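Local coordinates for protein antitoxin epsilon (Streptococcus pyogenes, PDB 1GVN) that neutralises its cognate zeta toxin as the antitoxin half of a plasmid-borne toxin-antitoxin system that kills cells which lose the plasmid, at residues A[11-16]-A[68-73]; A[4-9]-A[61-66]; A[40-45]-A[81-86]; A[20-25]-A[49-54]. All blocks are in the same frame, centred on the assembly; numbering follows the deposited sequence.

Contact 1: A[11-16]-A[68-73]; sequences IEIINE and AVHEYW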
loop_
_atom_site.group_PDB
_atom_site.type_symbol
_atom_site.label_atom_id
_atom_site.label_comp_id
_atom_site.label_asym_id
_atom_site.label_seq_id
_atom_site.Cartn_x
_atom_site.Cartn_y
_atom_site.Cartn_z
ATOM N N ILE A 11 -11.596 14.774 -3.512
ATOM C CA ILE A 11 -11.062 14.152 -4.717
ATOM C C ILE A 11 -9.939 14.981 -5.340
ATOM O O ILE A 11 -8.951 14.430 -5.825
ATOM C CB ILE A 11 -12.183 13.914 -5.757
ATOM C CG1 ILE A 11 -13.125 12.816 -5.240
ATOM C CG2 ILE A 11 -11.581 13.537 -7.111
ATOM C CD1 ILE A 11 -14.301 12.509 -6.144
ATOM N N GLU A 12 -10.082 16.302 -5.321
ATOM C CA GLU A 12 -9.055 17.168 -5.886
ATOM C C GLU A 12 -7.753 17.024 -5.102
ATOM O O GLU A 12 -6.665 17.007 -5.681
ATOM C CB GLU A 12 -9.519 18.628 -5.870
ATOM C CG GLU A 12 -8.582 19.584 -6.601
ATOM C CD GLU A 12 -7.645 20.343 -5.669
ATOM O OE1 GLU A 12 -6.983 19.705 -4.822
ATOM O OE2 GLU A 12 -7.563 21.586 -5.792
ATOM N N ILE A 13 -7.863 16.923 -3.782
ATOM C CA ILE A 13 -6.678 16.777 -2.939
ATOM C C ILE A 13 -6.039 15.411 -3.191
ATOM O O ILE A 13 -4.825 15.308 -3.353
ATOM C CB ILE A 13 -7.036 16.920 -1.438
ATOM C CG1 ILE A 13 -7.558 18.335 -1.159
ATOM C CG2 ILE A 13 -5.812 16.633 -0.568
ATOM C CD1 ILE A 13 -6.561 19.445 -1.449
ATOM N N ILE A 14 -6.861 14.365 -3.230
ATOM C CA ILE A 14 -6.356 13.020 -3.486
ATOM C C ILE A 14 -5.574 12.984 -4.795
ATOM O O ILE A 14 -4.458 12.478 -4.841
ATOM C CB ILE A 14 -7.498 11.980 -3.583
ATOM C CG1 ILE A 14 -8.122 11.761 -2.206
ATOM C CG2 ILE A 14 -6.961 10.651 -4.149
ATOM C CD1 ILE A 14 -9.374 10.922 -2.236
ATOM N N ASN A 15 -6.161 13.523 -5.858
ATOM C CA ASN A 15 -5.498 13.513 -7.155
ATOM C C ASN A 15 -4.164 14.241 -7.136
ATOM O O ASN A 15 -3.214 13.809 -7.780
ATOM C CB ASN A 15 -6.413 14.097 -8.235
ATOM C CG ASN A 15 -7.539 13.150 -8.608
ATOM O OD1 ASN A 15 -7.382 11.931 -8.527
ATOM N ND2 ASN A 15 -8.670 13.700 -9.033
ATOM N N GLU A 16 -4.076 15.338 -6.393
ATOM C CA GLU A 16 -2.818 16.065 -6.322
ATOM C C GLU A 16 -1.782 15.279 -5.528
ATOM O O GLU A 16 -0.640 15.130 -5.964
ATOM C CB GLU A 16 -3.016 17.441 -5.684
ATOM C CG GLU A 16 -3.624 18.469 -6.620
ATOM C CD GLU A 16 -3.527 19.886 -6.073
ATOM O OE1 GLU A 16 -2.418 20.281 -5.651
ATOM O OE2 GLU A 16 -4.553 20.602 -6.072
ATOM N N ALA A 68 -10.687 7.586 3.383
ATOM C CA ALA A 68 -9.823 6.428 3.566
ATOM C C ALA A 68 -8.779 6.449 2.451
ATOM O O ALA A 68 -7.597 6.225 2.697
ATOM C CB ALA A 68 -10.632 5.143 3.500
ATOM N N VAL A 69 -9.217 6.726 1.225
ATOM C CA VAL A 69 -8.291 6.784 0.097
ATOM C C VAL A 69 -7.266 7.876 0.350
ATOM O O VAL A 69 -6.083 7.710 0.064
ATOM C CB VAL A 69 -9.019 7.093 -1.229
ATOM C CG1 VAL A 69 -8.003 7.402 -2.325
ATOM C CG2 VAL A 69 -9.864 5.904 -1.639
ATOM N N HIS A 70 -7.729 8.997 0.896
ATOM C CA HIS A 70 -6.847 10.114 1.191
ATOM C C HIS A 70 -5.768 9.667 2.184
ATOM O O HIS A 70 -4.594 10.002 2.027
ATOM C CB HIS A 70 -7.664 11.282 1.757
ATOM C CG HIS A 70 -6.904 12.569 1.848
ATOM N ND1 HIS A 70 -7.515 13.773 2.132
ATOM C CD2 HIS A 70 -5.586 12.841 1.708
ATOM C CE1 HIS A 70 -6.603 14.729 2.164
ATOM N NE2 HIS A 70 -5.425 14.190 1.912
ATOM N N GLU A 71 -6.161 8.899 3.196
ATOM C CA GLU A 71 -5.194 8.417 4.181
ATOM C C GLU A 71 -4.219 7.443 3.518
ATOM O O GLU A 71 -3.030 7.431 3.835
ATOM C CB GLU A 71 -5.910 7.731 5.346
ATOM C CG GLU A 71 -4.975 7.112 6.390
ATOM C CD GLU A 71 -3.887 8.065 6.861
ATOM O OE1 GLU A 71 -4.105 9.295 6.820
ATOM O OE2 GLU A 71 -2.816 7.586 7.285
ATOM N N TYR A 72 -4.728 6.627 2.600
ATOM C CA TYR A 72 -3.889 5.675 1.875
ATOM C C TYR A 72 -2.710 6.418 1.255
ATOM O O TYR A 72 -1.551 6.020 1.401
ATOM C CB TYR A 72 -4.684 5.005 0.751
ATOM C CG TYR A 72 -3.829 4.186 -0.195
ATOM C CD1 TYR A 72 -3.512 2.860 0.091
ATOM C CD2 TYR A 72 -3.307 4.751 -1.361
ATOM C CE1 TYR A 72 -2.694 2.111 -0.764
ATOM C CE2 TYR A 72 -2.488 4.010 -2.222
ATOM C CZ TYR A 72 -2.187 2.695 -1.918
ATOM O OH TYR A 72 -1.390 1.958 -2.772
ATOM N N TRP A 73 -3.016 7.500 0.552
ATOM C CA TRP A 73 -1.978 8.272 -0.101
ATOM C C TRP A 73 -1.066 8.983 0.878
ATOM O O TRP A 73 0.107 9.195 0.583
ATOM C CB TRP A 73 -2.599 9.244 -1.104
ATOM C CG TRP A 73 -3.127 8.501 -2.284
ATOM C CD1 TRP A 73 -4.434 8.234 -2.573
ATOM C CD2 TRP A 73 -2.351 7.836 -3.283
ATOM N NE1 TRP A 73 -4.518 7.436 -3.693
ATOM C CE2 TRP A 73 -3.253 7.179 -4.147
ATOM C CE3 TRP A 73 -0.974 7.730 -3.530
ATOM C CZ2 TRP A 73 -2.825 6.424 -5.244
ATOM C CZ3 TRP A 73 -0.550 6.982 -4.620
ATOM C CH2 TRP A 73 -1.475 6.337 -5.463
#

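Contact 2: A[4-9]-A[61-66]; sequences TYEKTF and YSLEEL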
loop_
_atom_site.group_PDB
_atom_site.type_symbol
_atom_site.label_atom_id
_atom_site.label_comp_id
_atom_site.label_asym_id
_atom_site.label_seq_id
_atom_site.Cartn_x
_atom_site.Cartn_y
_atom_site.Cartn_z
ATOM N N THR A 4 -21.076 16.336 -4.239
ATOM C CA THR A 4 -21.051 17.473 -3.326
ATOM C C THR A 4 -19.695 18.162 -3.402
ATOM O O THR A 4 -18.709 17.558 -3.829
ATOM C CB THR A 4 -21.281 17.022 -1.878
ATOM O OG1 THR A 4 -20.190 16.184 -1.465
ATOM C CG2 THR A 4 -22.585 16.238 -1.769
ATOM N N TYR A 5 -19.641 19.424 -2.987
ATOM C CA TYR A 5 -18.383 20.155 -3.020
ATOM C C TYR A 5 -17.389 19.490 -2.080
ATOM O O TYR A 5 -16.192 19.439 -2.352
ATOM C CB TYR A 5 -18.581 21.609 -2.597
ATOM C CG TYR A 5 -17.293 22.396 -2.583
ATOM C CD1 TYR A 5 -16.540 22.560 -3.747
ATOM C CD2 TYR A 5 -16.809 22.958 -1.403
ATOM C CE1 TYR A 5 -15.338 23.261 -3.734
ATOM C CE2 TYR A 5 -15.607 23.659 -1.380
ATOM C CZ TYR A 5 -14.877 23.806 -2.547
ATOM O OH TYR A 5 -13.681 24.487 -2.524
ATOM N N GLU A 6 -17.896 18.983 -0.966
ATOM C CA GLU A 6 -17.050 18.324 0.014
ATOM C C GLU A 6 -16.316 17.131 -0.593
ATOM O O GLU A 6 -15.108 16.972 -0.397
ATOM C CB GLU A 6 -17.897 17.873 1.198
ATOM C CG GLU A 6 -17.127 17.164 2.286
ATOM C CD GLU A 6 -17.924 17.068 3.569
ATOM O OE1 GLU A 6 -19.089 16.615 3.514
ATOM O OE2 GLU A 6 -17.382 17.447 4.628
ATOM N N LYS A 7 -17.042 16.295 -1.330
ATOM C CA LYS A 7 -16.442 15.120 -1.955
ATOM C C LYS A 7 -15.533 15.536 -3.103
ATOM O O LYS A 7 -14.463 14.962 -3.300
ATOM C CB LYS A 7 -17.524 14.171 -2.477
ATOM C CG LYS A 7 -18.297 13.427 -1.395
ATOM C CD LYS A 7 -19.225 12.386 -2.019
ATOM C CE LYS A 7 -20.264 13.036 -2.922
ATOM N NZ LYS A 7 -21.011 12.037 -3.736
ATOM N N THR A 8 -15.969 16.538 -3.858
ATOM C CA THR A 8 -15.201 17.052 -4.981
ATOM C C THR A 8 -13.856 17.585 -4.499
ATOM O O THR A 8 -12.827 17.349 -5.129
ATOM C CB THR A 8 -15.957 18.195 -5.701
ATOM O OG1 THR A 8 -17.137 17.671 -6.317
ATOM C CG2 THR A 8 -15.072 18.845 -6.764
ATOM N N PHE A 9 -13.870 18.309 -3.384
ATOM C CA PHE A 9 -12.643 18.872 -2.834
ATOM C C PHE A 9 -11.719 17.744 -2.368
ATOM O O PHE A 9 -10.506 17.775 -2.605
ATOM C CB PHE A 9 -12.965 19.813 -1.666
ATOM C CG PHE A 9 -11.756 20.505 -1.093
ATOM C CD1 PHE A 9 -10.980 19.889 -0.117
ATOM C CD2 PHE A 9 -11.387 21.771 -1.540
ATOM C CE1 PHE A 9 -9.853 20.525 0.408
ATOM C CE2 PHE A 9 -10.260 22.415 -1.022
ATOM C CZ PHE A 9 -9.493 21.791 -0.049
ATOM N N TYR A 61 -17.172 6.710 -5.031
ATOM C CA TYR A 61 -16.956 6.547 -3.595
ATOM C C TYR A 61 -17.711 7.507 -2.688
ATOM O O TYR A 61 -17.972 8.654 -3.048
ATOM C CB TYR A 61 -15.464 6.670 -3.267
ATOM C CG TYR A 61 -14.621 5.469 -3.629
ATOM C CD1 TYR A 61 -15.187 4.338 -4.224
ATOM C CD2 TYR A 61 -13.255 5.452 -3.355
ATOM C CE1 TYR A 61 -14.411 3.223 -4.533
ATOM C CE2 TYR A 61 -12.474 4.345 -3.660
ATOM C CZ TYR A 61 -13.057 3.234 -4.248
ATOM O OH TYR A 61 -12.281 2.134 -4.546
ATOM N N SER A 62 -18.046 7.021 -1.498
ATOM C CA SER A 62 -18.730 7.831 -0.503
ATOM C C SER A 62 -17.657 8.730 0.096
ATOM O O SER A 62 -16.464 8.526 -0.144
ATOM C CB SER A 62 -19.320 6.944 0.593
ATOM O OG SER A 62 -18.293 6.253 1.293
ATOM N N LEU A 63 -18.075 9.717 0.878
ATOM C CA LEU A 63 -17.126 10.626 1.498
ATOM C C LEU A 63 -16.192 9.858 2.427
ATOM O O LEU A 63 -15.003 10.155 2.503
ATOM C CB LEU A 63 -17.862 11.709 2.284
ATOM C CG LEU A 63 -16.977 12.652 3.103
ATOM C CD1 LEU A 63 -16.007 13.383 2.185
ATOM C CD2 LEU A 63 -17.853 13.643 3.858
ATOM N N GLU A 64 -16.737 8.868 3.129
ATOM C CA GLU A 64 -15.943 8.063 4.048
ATOM C C GLU A 64 -14.892 7.265 3.284
ATOM O O GLU A 64 -13.752 7.142 3.725
ATOM C CB GLU A 64 -16.840 7.105 4.838
ATOM C CG GLU A 64 -17.783 7.788 5.831
ATOM C CD GLU A 64 -18.814 8.691 5.164
ATOM O OE1 GLU A 64 -19.563 8.205 4.284
ATOM O OE2 GLU A 64 -18.879 9.888 5.527
ATOM N N GLU A 65 -15.281 6.712 2.142
ATOM C CA GLU A 65 -14.343 5.937 1.344
ATOM C C GLU A 65 -13.255 6.849 0.781
ATOM O O GLU A 65 -12.107 6.438 0.644
ATOM C CB GLU A 65 -15.077 5.221 0.207
ATOM C CG GLU A 65 -16.010 4.118 0.683
ATOM C CD GLU A 65 -16.745 3.446 -0.461
ATOM O OE1 GLU A 65 -17.353 4.170 -1.280
ATOM O OE2 GLU A 65 -16.722 2.199 -0.542
ATOM N N LEU A 66 -13.617 8.091 0.465
ATOM C CA LEU A 66 -12.649 9.042 -0.071
ATOM C C LEU A 66 -11.631 9.444 0.994
ATOM O O LEU A 66 -10.446 9.627 0.700
ATOM C CB LEU A 66 -13.361 10.288 -0.602
ATOM C CG LEU A 66 -14.203 10.088 -1.866
ATOM C CD1 LEU A 66 -14.927 11.374 -2.203
ATOM C CD2 LEU A 66 -13.305 9.658 -3.028
#

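Contact 3: A[40-45]-A[81-86]; sequences QLLEVN and KQVLNK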
loop_
_atom_site.group_PDB
_atom_site.type_symbol
_atom_site.label_atom_id
_atom_site.label_comp_id
_atom_site.label_asym_id
_atom_site.label_seq_id
_atom_site.Cartn_x
_atom_site.Cartn_y
_atom_site.Cartn_z
ATOM N N GLN A 40 9.426 -8.505 -8.034
ATOM C CA GLN A 40 10.221 -8.907 -6.877
ATOM C C GLN A 40 10.993 -7.698 -6.350
ATOM O O GLN A 40 11.258 -7.597 -5.156
ATOM C CB GLN A 40 11.195 -10.025 -7.266
ATOM C CG GLN A 40 12.317 -10.301 -6.265
ATOM C CD GLN A 40 11.825 -10.779 -4.905
ATOM O OE1 GLN A 40 10.802 -11.449 -4.797
ATOM N NE2 GLN A 40 12.575 -10.452 -3.862
ATOM N N LEU A 41 11.353 -6.781 -7.245
ATOM C CA LEU A 41 12.095 -5.591 -6.835
ATOM C C LEU A 41 11.167 -4.753 -5.957
ATOM O O LEU A 41 10.076 -4.384 -6.374
ATOM C CB LEU A 41 12.560 -4.808 -8.068
ATOM C CG LEU A 41 13.416 -5.626 -9.050
ATOM C CD1 LEU A 41 13.811 -4.771 -10.245
ATOM C CD2 LEU A 41 14.660 -6.149 -8.337
ATOM N N LEU A 42 11.606 -4.472 -4.735
ATOM C CA LEU A 42 10.790 -3.729 -3.773
ATOM C C LEU A 42 10.152 -2.436 -4.282
ATOM O O LEU A 42 8.964 -2.192 -4.045
ATOM C CB LEU A 42 11.610 -3.438 -2.508
ATOM C CG LEU A 42 10.819 -2.935 -1.293
ATOM C CD1 LEU A 42 9.656 -3.876 -1.017
ATOM C CD2 LEU A 42 11.727 -2.860 -0.078
ATOM N N GLU A 43 10.920 -1.614 -4.986
ATOM C CA GLU A 43 10.396 -0.347 -5.481
ATOM C C GLU A 43 9.425 -0.525 -6.636
ATOM O O GLU A 43 8.517 0.286 -6.819
ATOM C CB GLU A 43 11.540 0.582 -5.901
ATOM C CG GLU A 43 12.552 0.831 -4.788
ATOM C CD GLU A 43 13.715 -0.143 -4.828
ATOM O OE1 GLU A 43 13.515 -1.302 -5.246
ATOM O OE2 GLU A 43 14.830 0.248 -4.428
ATOM N N VAL A 44 9.621 -1.584 -7.415
ATOM C CA VAL A 44 8.745 -1.871 -8.536
ATOM C C VAL A 44 7.449 -2.472 -7.991
ATOM O O VAL A 44 6.373 -2.233 -8.531
ATOM C CB VAL A 44 9.420 -2.842 -9.531
ATOM C CG1 VAL A 44 8.444 -3.247 -10.636
ATOM C CG2 VAL A 44 10.640 -2.160 -10.155
ATOM N N ASN A 45 7.557 -3.257 -6.924
ATOM C CA ASN A 45 6.376 -3.851 -6.308
ATOM C C ASN A 45 5.495 -2.701 -5.811
ATOM O O ASN A 45 4.274 -2.704 -5.996
ATOM C CB ASN A 45 6.782 -4.755 -5.142
ATOM C CG ASN A 45 5.598 -5.471 -4.518
ATOM O OD1 ASN A 45 4.800 -4.872 -3.797
ATOM N ND2 ASN A 45 5.472 -6.760 -4.806
ATOM N N LYS A 81 8.946 7.634 0.863
ATOM C CA LYS A 81 10.119 8.401 1.253
ATOM C C LYS A 81 11.149 7.532 1.969
ATOM O O LYS A 81 12.341 7.831 1.942
ATOM C CB LYS A 81 9.715 9.571 2.152
ATOM C CG LYS A 81 8.840 10.601 1.469
ATOM C CD LYS A 81 8.527 11.762 2.405
ATOM C CE LYS A 81 7.643 12.793 1.727
ATOM N NZ LYS A 81 7.294 13.905 2.651
ATOM N N GLN A 82 10.689 6.454 2.599
ATOM C CA GLN A 82 11.583 5.553 3.322
ATOM C C GLN A 82 12.237 4.499 2.424
ATOM O O GLN A 82 13.451 4.315 2.459
ATOM C CB GLN A 82 10.828 4.835 4.454
ATOM C CG GLN A 82 11.738 4.010 5.366
ATOM C CD GLN A 82 10.986 3.213 6.421
ATOM O OE1 GLN A 82 10.017 3.693 7.010
ATOM N NE2 GLN A 82 11.449 1.992 6.679
ATOM N N VAL A 83 11.434 3.806 1.625
ATOM C CA VAL A 83 11.960 2.757 0.755
ATOM C C VAL A 83 12.864 3.225 -0.374
ATOM O O VAL A 83 13.741 2.481 -0.815
ATOM C CB VAL A 83 10.832 1.928 0.134
ATOM C CG1 VAL A 83 10.173 1.098 1.197
ATOM C CG2 VAL A 83 9.822 2.840 -0.537
ATOM N N LEU A 84 12.647 4.444 -0.851
ATOM C CA LEU A 84 13.462 4.979 -1.935
ATOM C C LEU A 84 14.795 5.406 -1.337
ATOM O O LEU A 84 15.133 6.589 -1.293
ATOM C CB LEU A 84 12.729 6.149 -2.601
ATOM C CG LEU A 84 11.347 5.711 -3.111
ATOM C CD1 LEU A 84 10.637 6.860 -3.807
ATOM C CD2 LEU A 84 11.515 4.539 -4.066
ATOM N N ASN A 85 15.586 4.400 -0.914
ATOM C CA ASN A 85 16.834 4.543 -0.174
ATOM C C ASN A 85 18.028 4.626 -1.119
ATOM O O ASN A 85 18.971 5.439 -0.829
ATOM C CB ASN A 85 17.015 3.379 0.802
ATOM C CG ASN A 85 18.264 3.518 1.649
ATOM O OD1 ASN A 85 18.712 4.628 1.933
ATOM N ND2 ASN A 85 18.828 2.388 2.058
ATOM N N LYS A 86 18.159 3.811 -2.141
ATOM C CA LYS A 86 19.332 3.832 -3.009
ATOM C C LYS A 86 19.583 5.193 -3.650
ATOM O O LYS A 86 18.650 5.904 -4.023
ATOM C CB LYS A 86 19.219 2.741 -4.079
ATOM C CG LYS A 86 19.549 1.356 -3.540
ATOM C CD LYS A 86 19.292 0.256 -4.553
ATOM C CE LYS A 86 17.806 0.056 -4.778
ATOM N NZ LYS A 86 17.537 -1.113 -5.651
HETATM O O HOH W 1 15.212 -3.162 -6.224
#

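Contact 4: A[20-25]-A[49-54]; sequences SVYNRV and QLKLAK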
loop_
_atom_site.group_PDB
_atom_site.type_symbol
_atom_site.label_atom_id
_atom_site.label_comp_id
_atom_site.label_asym_id
_atom_site.label_seq_id
_atom_site.Cartn_x
_atom_site.Cartn_y
_atom_site.Cartn_z
ATOM N N SER A 20 1.833 13.169 -6.743
ATOM C CA SER A 20 3.104 13.466 -6.100
ATOM C C SER A 20 3.815 12.179 -5.675
ATOM O O SER A 20 5.006 11.992 -5.938
ATOM C CB SER A 20 2.865 14.353 -4.875
ATOM O OG SER A 20 4.067 14.585 -4.172
ATOM N N VAL A 21 3.071 11.294 -5.022
ATOM C CA VAL A 21 3.619 10.028 -4.538
ATOM C C VAL A 21 3.964 9.093 -5.698
ATOM O O VAL A 21 5.046 8.497 -5.734
ATOM C CB VAL A 21 2.606 9.333 -3.588
ATOM C CG1 VAL A 21 3.126 7.974 -3.150
ATOM C CG2 VAL A 21 2.359 10.220 -2.367
ATOM N N TYR A 22 3.046 8.965 -6.649
ATOM C CA TYR A 22 3.281 8.092 -7.789
ATOM C C TYR A 22 4.499 8.573 -8.577
ATOM O O TYR A 22 5.380 7.784 -8.925
ATOM C CB TYR A 22 2.066 8.078 -8.712
ATOM C CG TYR A 22 2.223 7.124 -9.865
ATOM C CD1 TYR A 22 1.967 5.760 -9.707
ATOM C CD2 TYR A 22 2.666 7.574 -11.108
ATOM C CE1 TYR A 22 2.151 4.862 -10.769
ATOM C CE2 TYR A 22 2.854 6.690 -12.169
ATOM C CZ TYR A 22 2.595 5.339 -11.994
ATOM O OH TYR A 22 2.780 4.475 -13.046
ATOM N N ASN A 23 4.543 9.872 -8.856
ATOM C CA ASN A 23 5.657 10.434 -9.611
ATOM C C ASN A 23 7.000 10.226 -8.931
ATOM O O ASN A 23 7.990 9.959 -9.599
ATOM C CB ASN A 23 5.427 11.921 -9.895
ATOM C CG ASN A 23 4.380 12.142 -10.971
ATOM O OD1 ASN A 23 4.215 11.307 -11.857
ATOM N ND2 ASN A 23 3.674 13.271 -10.907
ATOM N N ARG A 24 7.033 10.335 -7.606
ATOM C CA ARG A 24 8.270 10.117 -6.862
ATOM C C ARG A 24 8.738 8.690 -7.122
ATOM O O ARG A 24 9.903 8.448 -7.436
ATOM C CB ARG A 24 8.032 10.310 -5.359
ATOM C CG ARG A 24 9.232 9.971 -4.475
ATOM C CD ARG A 24 8.880 10.118 -2.995
ATOM N NE ARG A 24 8.401 11.465 -2.701
ATOM C CZ ARG A 24 7.251 11.739 -2.088
ATOM N NH1 ARG A 24 6.448 10.759 -1.693
ATOM N NH2 ARG A 24 6.890 12.999 -1.892
ATOM N N VAL A 25 7.818 7.742 -6.988
ATOM C CA VAL A 25 8.138 6.340 -7.204
ATOM C C VAL A 25 8.524 6.056 -8.653
ATOM O O VAL A 25 9.508 5.354 -8.913
ATOM C CB VAL A 25 6.955 5.439 -6.802
ATOM C CG1 VAL A 25 7.302 3.975 -7.057
ATOM C CG2 VAL A 25 6.630 5.649 -5.328
ATOM N N GLN A 49 1.696 -1.509 -6.958
ATOM C CA GLN A 49 0.579 -1.345 -6.037
ATOM C C GLN A 49 -0.088 0.015 -6.214
ATOM O O GLN A 49 -1.287 0.146 -6.166
ATOM C CB GLN A 49 1.046 -1.517 -4.590
ATOM C CG GLN A 49 1.500 -2.927 -4.248
ATOM C CD GLN A 49 1.957 -3.058 -2.809
ATOM O OE1 GLN A 49 1.188 -2.815 -1.879
ATOM N NE2 GLN A 49 3.213 -3.447 -2.622
ATOM N N LEU A 50 0.765 1.011 -6.482
ATOM C CA LEU A 50 0.260 2.363 -6.699
ATOM C C LEU A 50 -0.549 2.416 -7.994
ATOM O O LEU A 50 -1.561 3.116 -8.070
ATOM C CB LEU A 50 1.419 3.371 -6.741
ATOM C CG LEU A 50 2.270 3.514 -5.467
ATOM C CD1 LEU A 50 3.224 4.703 -5.614
ATOM C CD2 LEU A 50 1.374 3.726 -4.258
ATOM N N LYS A 51 -0.109 1.675 -9.008
ATOM C CA LYS A 51 -0.839 1.628 -10.275
ATOM C C LYS A 51 -2.227 1.035 -10.013
ATOM O O LYS A 51 -3.238 1.496 -10.547
ATOM C CB LYS A 51 -0.096 0.754 -11.299
ATOM C CG LYS A 51 1.191 1.383 -11.846
ATOM C CD LYS A 51 1.921 0.428 -12.802
ATOM C CE LYS A 51 3.069 1.126 -13.539
ATOM N NZ LYS A 51 2.573 1.990 -14.652
ATOM N N LEU A 52 -2.265 0.005 -9.177
ATOM C CA LEU A 52 -3.519 -0.656 -8.842
ATOM C C LEU A 52 -4.434 0.327 -8.106
ATOM O O LEU A 52 -5.637 0.398 -8.363
ATOM C CB LEU A 52 -3.223 -1.882 -7.973
ATOM C CG LEU A 52 -4.288 -2.971 -7.848
ATOM C CD1 LEU A 52 -3.713 -4.152 -7.079
ATOM C CD2 LEU A 52 -5.512 -2.419 -7.151
ATOM N N ALA A 53 -3.851 1.097 -7.198
ATOM C CA ALA A 53 -4.606 2.078 -6.428
ATOM C C ALA A 53 -5.250 3.135 -7.325
ATOM O O ALA A 53 -6.385 3.553 -7.091
ATOM C CB ALA A 53 -3.682 2.748 -5.408
ATOM N N LYS A 54 -4.518 3.552 -8.353
ATOM C CA LYS A 54 -4.972 4.581 -9.288
ATOM C C LYS A 54 -6.030 4.161 -10.308
ATOM O O LYS A 54 -6.578 5.005 -11.017
ATOM C CB LYS A 54 -3.768 5.156 -10.036
ATOM C CG LYS A 54 -2.851 6.015 -9.189
ATOM C CD LYS A 54 -1.610 6.404 -9.985
ATOM C CE LYS A 54 -1.988 7.136 -11.265
ATOM N NZ LYS A 54 -0.868 7.169 -12.234
#

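Contact 1: A[11-16]-A[68-73]
Ile13 and Ile14 of helix 5-31 pack on Val69, His70 and Trp73 of helix 63-83, inside the three-helix bundle of the antitoxin. The two helical segments run nearly parallel, 22° apart, with local axes 9.6 Å from each other. The apolar packing centres on Ile14. Its CD1 lies 3.8 Å from Val69 CG1. Its CG2 stands anti to the backbone N and reaches Trp73 CD1 at 3.8 Å. Both the valine and the indole side chains cross the isoleucine at about a right angle. Ile14 CG1 rests against the CA and CB of His70, which is the nearest residue to it by backbone as well. Leu58, in a loop, also packs on Ile14. The polar groups of His70 are used elsewhere. ND1 bonds to Glu10 of the same chain, and NE2 to an acidic side chain of the toxin chain. Bonds at both nitrogens probably fix the rotation of the ring. Beside it sits Ile13, whose CG2 approaches His70 CE1 to 3.4 Å and His70 NE2 to 3.5 Å.

Contact 2: A[4-9]-A[61-66]
Two helix N-termini meet here, and Lys7 and Leu63 lie at the centre of their contact. The aliphatic part of the lysine does the work. Lys7 CG is 4.1 Å from Leu63 CB, and Lys7 CB is 3.8 Å from Leu66 CD1. That leucine methyl also touches the backbone oxygen of Lys7. At the outer side Leu63 CD2 lies against the carboxylate of Glu6, 3.2 Å from Glu6 OE1. Glu6 CG is anti to the backbone N (chi1 180°), and its side chain crosses the leucine at about a right angle. Each helix start is capped within its own segment. Thr4 OG1 accepts from Lys7 N as N-cap. Ser62 and Glu65 form a capping box: Glu65 N donates to Ser62 OG at 3.2 Å, and Ser62 N returns a 2.9 Å bond to the anti lone pair of Glu65 OE1. Leu66 also packs on Glu10 and Ile11. Elsewhere on helix 5-31, Thr8 OG1 bonds to a polar side chain of the toxin chain.

Contact 3: A[40-45]-A[81-86]
Glu43 and Lys86 cross at about a right angle, with the lysine end beside one carboxylate oxygen. Glu43 OE2 lies 3.3 Å from Lys86 NZ in a salt bridge, and 3.0 Å from Lys86 CE. The other oxygen, Glu43 OE1, takes a 2.7 Å hydrogen bond from a water, which also accepts a weak one from Lys86 NZ. The glutamate chain bends at chi2 (93°), and CD turns off the line of CB and CG. Glu43 OE2 also hydrogen-bonds to the OH of Tyr28 on helix 5-31. The contact as a whole joins the start of helix 42-54 to the C-terminal end of helix 63-83, where Leu84 is the centre of an inverse gamma turn as the chain leaves the helix. Leu84 and Glu43 lie alongside each other, running opposite ways, with Leu84 CD2 3.9 Å from Glu43 CG. Leu42 CD2 stands more loosely, 4.4 Å from Val83 CG1. Val83 also packs on Ala68 of the second antitoxin subunit, and Leu84 on Arg24 and Tyr28.

Contact 4: A[20-25]-A[49-54]
Tyr22 of helix 5-31 packs against Leu50, Lys51 and Lys54 of helix 42-54. The two helical segments run roughly antiparallel at 150°, with local axes 10.7 Å apart, in the antitoxin's helical bundle. The tight part is apolar and buried. Val25 and Leu50 reach toward each other tip to tip, Val25 CG2 to Leu50 CD1 at 3.5 Å. Leu50 CD1 meets Val21 CG1 more loosely, at 4.1 Å. Leu50 CB sits in the plane of the Tyr22 ring at its edge, 3.8 Å from Tyr22 CD1. Leu50 also packs on Tyr72 of helix 63-83. The more open part is made by the two lysines, which are only partly buried. Lys54 NZ stands over the centre of one face of the Tyr22 ring, 3.6 Å from the centroid and 8° off the normal, a cation-pi contact. Lys54 CD lies 3.6 Å from Tyr22 CD1. Lys51 bends at chi4 (-77°), where NZ donates to Tyr22 OH at 3.0 Å. These polar ends also meet the zeta toxin. Both lysine NZ atoms pair with acidic side chains of the toxin chain, and Tyr22 OH hydrogen-bonds to an acidic side chain there. The two lysines thus supply positive charge that probably complements the acidic groups of the toxin, while Tyr22 offers its ring face to Lys54 and its hydroxyl to Lys51 and the toxin.

The four contacts run along one bundle of three helices. Contacts 1 and 2 both join helix 5-31 to helix 63-83, with centres about 10 Å apart, and they touch where Ile14 CD1 meets Leu66 O at 3.4 Å. Contact 4 lies about 11 Å from contact 1, centre to centre. The two meet through Tyr72 and Trp73, which pack on Leu50 and Ala53. Contact 3 follows, its centre about 12 Å from that of contact 4, and Leu84 CD1 touches Arg24 CG at 3.5 Å. Contacts 2 and 3 are the far ends, with centres about 31 Å apart. Residues of all four segment pairs reach the zeta toxin and the second antitoxin subunit.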